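Local coordinates for protein Rubredoxin\:oxygen oxidoreductase (Desulfovibrio gigas, PDB 1E5D) that catalyses the four-electron reduction of dioxygen to two water molecules, using a diiron centre and flavin mononucleotide, at residues R188-N199 with S295-D303. Numbering follows the deposited sequence.
Sequences RAMREYYANIVN and SQIMSEISD. With OXY (oxygen molecule), chain E.
At the junction of the β-lactamase-like diiron domain with the flavodoxin-like domain of the same chain, Ala195 and Ser299 bring two helices together, their axes 8.7 Å apart and their directions 106° from each other. Ala195 CB rests 3.8 Å from Ser302 CB, and Met298, its chain bent at chi2 (63°), carries CE to 3.5 Å from Ala195 O. Beside this contact, the Asn196 amide ties both backbones: ND2 donates almost straight to Glu192 O at 3.1 Å, within its own helix, and across the interface to Ser295 O at 3.3 Å, tilted from that carbonyl plane. Ser295 O also accepts from Ser299 N and OG, so three donors grip it, while Asn196 OD1 is held by Tyr328.

At the partly exposed side of the interface, Arg188 NH1 meets Glu300 OE2 at 3.1 Å, in the guanidinium plane but from above the carboxylate, and Glu192 completes the salt-bridge network. A water links Arg188 NH2, Gln296 O and Glu300 OE2. Arg191, bound also to Glu187, makes a weak NE bond to Ser302 OG (3.0 Å) and stacks one guanidinium face, offset, on the Asp303 carboxylate, which shares Lys254 with Glu300; no Arg191 N-H points at it.

On the far side of helix 183-198, Tyr193 and Ile197 line the dioxygen pocket; helix 233-248 packs against Met190 and Tyr194, helix 320-331 against Met298 and Ile301, and strand 27-28 against Asn196 and Ser295.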
ATOM      1  N   ARG A 188       7.182  16.761 -18.051  1.00 10.39           N
ATOM      2  CA  ARG A 188       6.522  15.676 -17.325  1.00 14.65           C
ATOM      3  C   ARG A 188       7.261  15.400 -16.027  1.00 12.25           C
ATOM      4  O   ARG A 188       6.676  15.203 -14.966  1.00 18.97           O
ATOM      5  CB  ARG A 188       6.450  14.438 -18.210  1.00 14.12           C
ATOM      6  CG  ARG A 188       5.897  13.198 -17.535  1.00 31.34           C
ATOM      7  CD  ARG A 188       4.556  13.437 -16.861  1.00 42.16           C
ATOM      8  NE  ARG A 188       4.267  12.438 -15.839  1.00 52.65           N
ATOM      9  CZ  ARG A 188       3.177  11.696 -15.734  1.00 56.49           C
ATOM     10  NH1 ARG A 188       2.193  11.814 -16.614  1.00 53.27           N
ATOM     11  NH2 ARG A 188       3.062  10.825 -14.739  1.00 65.98           N
ATOM     12  N   ALA A 189       8.591  15.398 -16.092  1.00 11.70           N
ATOM     13  CA  ALA A 189       9.381  15.118 -14.893  1.00 14.26           C
ATOM     14  C   ALA A 189       9.290  16.249 -13.878  1.00 14.03           C
ATOM     15  O   ALA A 189       9.365  16.058 -12.662  1.00 25.66           O
ATOM     16  CB  ALA A 189      10.830  14.864 -15.279  1.00  0.72           C
ATOM     17  N   MET A 190       9.123  17.478 -14.376  1.00 12.38           N
ATOM     18  CA  MET A 190       8.999  18.576 -13.419  1.00 16.34           C
ATOM     19  C   MET A 190       7.716  18.453 -12.609  1.00 14.81           C
ATOM     20  O   MET A 190       7.692  18.639 -11.395  1.00 17.58           O
ATOM     21  CB  MET A 190       9.011  19.911 -14.146  1.00 14.28           C
ATOM     22  CG  MET A 190      10.396  20.292 -14.658  1.00 15.67           C
ATOM     23  SD  MET A 190      10.225  21.743 -15.727  1.00 26.02           S
ATOM     24  CE  MET A 190       9.614  22.911 -14.507  1.00 23.68           C
ATOM     25  N   ARG A 191       6.659  18.136 -13.343  1.00  9.48           N
ATOM     26  CA  ARG A 191       5.348  17.996 -12.710  1.00 17.75           C
ATOM     27  C   ARG A 191       5.384  16.791 -11.778  1.00 19.37           C
ATOM     28  O   ARG A 191       4.906  16.872 -10.644  1.00 21.90           O
ATOM     29  CB  ARG A 191       4.273  17.895 -13.781  1.00 18.20           C
ATOM     30  CG  ARG A 191       2.952  17.268 -13.385  1.00 26.62           C
ATOM     31  CD  ARG A 191       1.880  17.495 -14.455  1.00 30.56           C
ATOM     32  NE  ARG A 191       0.965  18.563 -14.044  1.00 36.56           N
ATOM     33  CZ  ARG A 191       0.794  19.702 -14.698  1.00 37.81           C
ATOM     34  NH1 ARG A 191       1.477  19.929 -15.812  1.00 50.83           N
ATOM     35  NH2 ARG A 191      -0.058  20.605 -14.236  1.00 36.04           N
ATOM     36  N   GLU A 192       5.974  15.690 -12.255  1.00 12.32           N
ATOM     37  CA  GLU A 192       6.008  14.494 -11.416  1.00 10.35           C
ATOM     38  C   GLU A 192       6.726  14.815 -10.113  1.00 10.19           C
ATOM     39  O   GLU A 192       6.348  14.390  -9.030  1.00 24.00           O
ATOM     40  CB  GLU A 192       6.689  13.328 -12.123  1.00 15.50           C
ATOM     41  CG  GLU A 192       5.900  12.804 -13.314  1.00 25.27           C
ATOM     42  CD  GLU A 192       6.493  11.524 -13.878  1.00 31.21           C
ATOM     43  OE1 GLU A 192       7.653  11.224 -13.512  1.00 32.71           O
ATOM     44  OE2 GLU A 192       5.794  10.845 -14.665  1.00 40.23           O
ATOM     45  N   TYR A 193       7.788  15.600 -10.268  1.00 11.04           N
ATOM     46  CA  TYR A 193       8.518  16.027  -9.084  1.00  7.97           C
ATOM     47  C   TYR A 193       7.652  16.947  -8.234  1.00  9.56           C
ATOM     48  O   TYR A 193       7.482  16.722  -7.032  1.00 11.60           O
ATOM     49  CB  TYR A 193       9.835  16.708  -9.484  1.00 10.62           C
ATOM     50  CG  TYR A 193      10.635  17.000  -8.228  1.00 17.97           C
ATOM     51  CD1 TYR A 193      11.387  15.997  -7.636  1.00 23.74           C
ATOM     52  CD2 TYR A 193      10.622  18.257  -7.641  1.00 17.39           C
ATOM     53  CE1 TYR A 193      12.116  16.252  -6.489  1.00 29.07           C
ATOM     54  CE2 TYR A 193      11.348  18.519  -6.492  1.00 25.59           C
ATOM     55  CZ  TYR A 193      12.092  17.510  -5.925  1.00 29.63           C
ATOM     56  OH  TYR A 193      12.817  17.750  -4.781  1.00 47.17           O
ATOM     57  N   TYR A 194       7.079  17.991  -8.835  1.00 11.44           N
ATOM     58  CA  TYR A 194       6.243  18.901  -8.063  1.00 13.24           C
ATOM     59  C   TYR A 194       5.102  18.158  -7.370  1.00  9.16           C
ATOM     60  O   TYR A 194       4.870  18.345  -6.175  1.00 12.27           O
ATOM     61  CB  TYR A 194       5.633  20.021  -8.932  1.00 17.78           C
ATOM     62  CG  TYR A 194       4.977  21.103  -8.098  1.00 17.67           C
ATOM     63  CD1 TYR A 194       5.732  22.180  -7.649  1.00 20.87           C
ATOM     64  CD2 TYR A 194       3.631  21.070  -7.749  1.00 18.02           C
ATOM     65  CE1 TYR A 194       5.159  23.179  -6.885  1.00 22.48           C
ATOM     66  CE2 TYR A 194       3.050  22.060  -6.985  1.00 20.35           C
ATOM     67  CZ  TYR A 194       3.819  23.119  -6.554  1.00 21.21           C
ATOM     68  OH  TYR A 194       3.263  24.119  -5.790  1.00 28.53           O
ATOM     69  N   ALA A 195       4.376  17.367  -8.149  1.00 11.12           N
ATOM     70  CA  ALA A 195       3.135  16.778  -7.661  1.00 11.14           C
ATOM     71  C   ALA A 195       3.341  15.920  -6.421  1.00 17.06           C
ATOM     72  O   ALA A 195       2.446  15.868  -5.571  1.00 20.12           O
ATOM     73  CB  ALA A 195       2.468  15.957  -8.763  1.00  0.00           C
ATOM     74  N   ASN A 196       4.499  15.267  -6.330  1.00 13.53           N
ATOM     75  CA  ASN A 196       4.726  14.338  -5.223  1.00  9.84           C
ATOM     76  C   ASN A 196       5.547  14.872  -4.070  1.00 16.22           C
ATOM     77  O   ASN A 196       5.739  14.129  -3.098  1.00 15.89           O
ATOM     78  CB  ASN A 196       5.391  13.065  -5.777  1.00  4.63           C
ATOM     79  CG  ASN A 196       4.320  12.270  -6.514  1.00  9.25           C
ATOM     80  OD1 ASN A 196       3.524  11.578  -5.876  1.00 21.54           O
ATOM     81  ND2 ASN A 196       4.322  12.410  -7.832  1.00  8.70           N
ATOM     82  N   ILE A 197       6.031  16.116  -4.102  1.00 19.11           N
ATOM     83  CA  ILE A 197       6.685  16.603  -2.886  1.00 20.50           C
ATOM     84  C   ILE A 197       6.373  18.056  -2.549  1.00 18.93           C
ATOM     85  O   ILE A 197       6.277  18.403  -1.369  1.00 23.47           O
ATOM     86  CB  ILE A 197       8.213  16.444  -2.972  1.00 23.30           C
ATOM     87  CG1 ILE A 197       8.934  17.034  -1.756  1.00 24.89           C
ATOM     88  CG2 ILE A 197       8.736  17.014  -4.269  1.00 26.82           C
ATOM     89  CD1 ILE A 197       9.843  16.038  -1.063  1.00 35.56           C
ATOM     90  N   VAL A 198       6.213  18.929  -3.534  1.00 15.94           N
ATOM     91  CA  VAL A 198       5.961  20.336  -3.232  1.00 13.86           C
ATOM     92  C   VAL A 198       4.475  20.669  -3.159  1.00 17.30           C
ATOM     93  O   VAL A 198       4.110  21.681  -2.554  1.00 18.54           O
ATOM     94  CB  VAL A 198       6.612  21.258  -4.284  1.00 13.35           C
ATOM     95  CG1 VAL A 198       6.501  22.710  -3.857  1.00 16.19           C
ATOM     96  CG2 VAL A 198       8.070  20.888  -4.495  1.00 18.02           C
ATOM     97  N   ASN A 199       3.608  19.866  -3.756  1.00 16.01           N
ATOM     98  CA  ASN A 199       2.198  20.177  -3.878  1.00 16.93           C
ATOM     99  C   ASN A 199       1.514  20.662  -2.612  1.00 16.84           C
ATOM    100  O   ASN A 199       0.761  21.644  -2.650  1.00 19.60           O
ATOM    101  CB  ASN A 199       1.418  18.949  -4.373  1.00 17.76           C
ATOM    102  CG  ASN A 199       0.196  19.428  -5.145  1.00 19.25           C
ATOM    103  OD1 ASN A 199       0.307  19.787  -6.317  1.00 18.17           O
ATOM    104  ND2 ASN A 199      -0.943  19.433  -4.465  1.00  9.59           N
ATOM    105  N   SER A 295       2.536   7.262  -6.340  1.00  8.15           N
ATOM    106  CA  SER A 295       3.097   8.516  -6.843  1.00  2.81           C
ATOM    107  C   SER A 295       2.604   8.760  -8.266  1.00  8.46           C
ATOM    108  O   SER A 295       2.362   9.916  -8.635  1.00 16.53           O
ATOM    109  CB  SER A 295       4.614   8.496  -6.753  1.00  2.21           C
ATOM    110  OG  SER A 295       5.182   7.458  -7.530  1.00  9.90           O
ATOM    111  N   GLN A 296       2.440   7.699  -9.042  1.00 13.75           N
ATOM    112  CA  GLN A 296       1.965   7.775 -10.415  1.00 18.67           C
ATOM    113  C   GLN A 296       0.547   8.332 -10.488  1.00 20.34           C
ATOM    114  O   GLN A 296       0.222   9.198 -11.287  1.00 23.07           O
ATOM    115  CB  GLN A 296       1.914   6.402 -11.089  1.00 19.23           C
ATOM    116  CG  GLN A 296       2.943   6.160 -12.180  1.00 32.41           C
ATOM    117  CD  GLN A 296       3.789   4.945 -11.829  1.00 45.02           C
ATOM    118  OE1 GLN A 296       3.630   3.862 -12.386  1.00 30.66           O
ATOM    119  NE2 GLN A 296       4.690   5.145 -10.871  1.00 75.47           N
ATOM    120  N   ILE A 297      -0.300   7.770  -9.624  1.00 15.00           N
ATOM    121  CA  ILE A 297      -1.683   8.244  -9.628  1.00 15.91           C
ATOM    122  C   ILE A 297      -1.688   9.733  -9.312  1.00 15.61           C
ATOM    123  O   ILE A 297      -2.419  10.524  -9.901  1.00 14.33           O
ATOM    124  CB  ILE A 297      -2.526   7.437  -8.632  1.00 15.15           C
ATOM    125  CG1 ILE A 297      -2.745   5.995  -9.101  1.00 15.09           C
ATOM    126  CG2 ILE A 297      -3.843   8.139  -8.344  1.00 11.19           C
ATOM    127  CD1 ILE A 297      -2.939   4.986  -7.998  1.00 13.56           C
ATOM    128  N   MET A 298      -0.826  10.110  -8.370  1.00 11.58           N
ATOM    129  CA  MET A 298      -0.764  11.514  -7.972  1.00 15.52           C
ATOM    130  C   MET A 298      -0.384  12.391  -9.155  1.00 15.00           C
ATOM    131  O   MET A 298      -0.944  13.457  -9.375  1.00 19.03           O
ATOM    132  CB  MET A 298       0.232  11.707  -6.828  1.00 13.46           C
ATOM    133  CG  MET A 298       0.366  13.149  -6.359  1.00 20.65           C
ATOM    134  SD  MET A 298      -1.194  13.768  -5.676  1.00 20.06           S
ATOM    135  CE  MET A 298      -0.984  15.528  -5.959  1.00 16.53           C
ATOM    136  N   SER A 299       0.594  11.927  -9.930  1.00 14.73           N
ATOM    137  CA  SER A 299       1.054  12.765 -11.035  1.00 15.48           C
ATOM    138  C   SER A 299      -0.092  13.007 -12.003  1.00 15.06           C
ATOM    139  O   SER A 299      -0.233  14.100 -12.546  1.00 24.00           O
ATOM    140  CB  SER A 299       2.237  12.134 -11.770  1.00 11.59           C
ATOM    141  OG  SER A 299       3.324  11.931 -10.876  1.00 21.98           O
ATOM    142  N   GLU A 300      -0.895  11.960 -12.202  1.00 13.52           N
ATOM    143  CA  GLU A 300      -2.013  12.097 -13.130  1.00 12.42           C
ATOM    144  C   GLU A 300      -3.051  13.024 -12.520  1.00 15.08           C
ATOM    145  O   GLU A 300      -3.748  13.757 -13.207  1.00 15.77           O
ATOM    146  CB  GLU A 300      -2.623  10.735 -13.453  1.00 17.58           C
ATOM    147  CG  GLU A 300      -1.697   9.791 -14.205  1.00 19.13           C
ATOM    148  CD  GLU A 300      -1.161  10.374 -15.498  1.00 21.92           C
ATOM    149  OE1 GLU A 300      -1.778  11.324 -16.035  1.00 17.33           O
ATOM    150  OE2 GLU A 300      -0.122   9.880 -15.989  1.00 38.66           O
ATOM    151  N   ILE A 301      -3.138  12.974 -11.191  1.00 13.60           N
ATOM    152  CA  ILE A 301      -4.192  13.728 -10.519  1.00 12.56           C
ATOM    153  C   ILE A 301      -3.855  15.214 -10.488  1.00 16.27           C
ATOM    154  O   ILE A 301      -4.753  16.051 -10.414  1.00 19.44           O
ATOM    155  CB  ILE A 301      -4.433  13.207  -9.094  1.00 11.78           C
ATOM    156  CG1 ILE A 301      -5.257  11.916  -9.029  1.00 13.21           C
ATOM    157  CG2 ILE A 301      -5.084  14.275  -8.224  1.00 14.35           C
ATOM    158  CD1 ILE A 301      -5.170  11.262  -7.666  1.00 24.38           C
ATOM    159  N   SER A 302      -2.564  15.512 -10.546  1.00 15.94           N
ATOM    160  CA  SER A 302      -2.080  16.878 -10.460  1.00 16.90           C
ATOM    161  C   SER A 302      -2.831  17.827 -11.386  1.00 23.66           C
ATOM    162  O   SER A 302      -3.190  18.936 -11.000  1.00 21.48           O
ATOM    163  CB  SER A 302      -0.577  16.920 -10.786  1.00 12.68           C
ATOM    164  OG  SER A 302      -0.372  16.648 -12.157  1.00 40.64           O
ATOM    165  N   ASP A 303      -3.092  17.392 -12.616  1.00 18.22           N
ATOM    166  CA  ASP A 303      -3.786  18.255 -13.565  1.00 17.80           C
ATOM    167  C   ASP A 303      -5.153  17.693 -13.923  1.00 26.79           C
ATOM    168  O   ASP A 303      -5.766  18.107 -14.911  1.00 31.08           O
ATOM    169  CB  ASP A 303      -2.919  18.444 -14.817  1.00 13.93           C
ATOM    170  CG  ASP A 303      -2.563  17.107 -15.446  1.00 22.72           C
ATOM    171  OD1 ASP A 303      -2.708  16.075 -14.747  1.00 36.18           O
ATOM    172  OD2 ASP A 303      -2.148  17.074 -16.622  1.00 43.09           O
TER
HETATM  173  O1  OXY E 405      14.024  15.819  -2.418  1.00 13.87           O
HETATM  174  O2  OXY E 405      13.218  15.098  -1.898  1.00 15.46           O
HETATM  175  O   HOH W   1       1.467   8.325 -13.970  1.00 40.77           O
HETATM  176  O   HOH W   2      -1.079  21.463 -11.528  1.00 55.48           O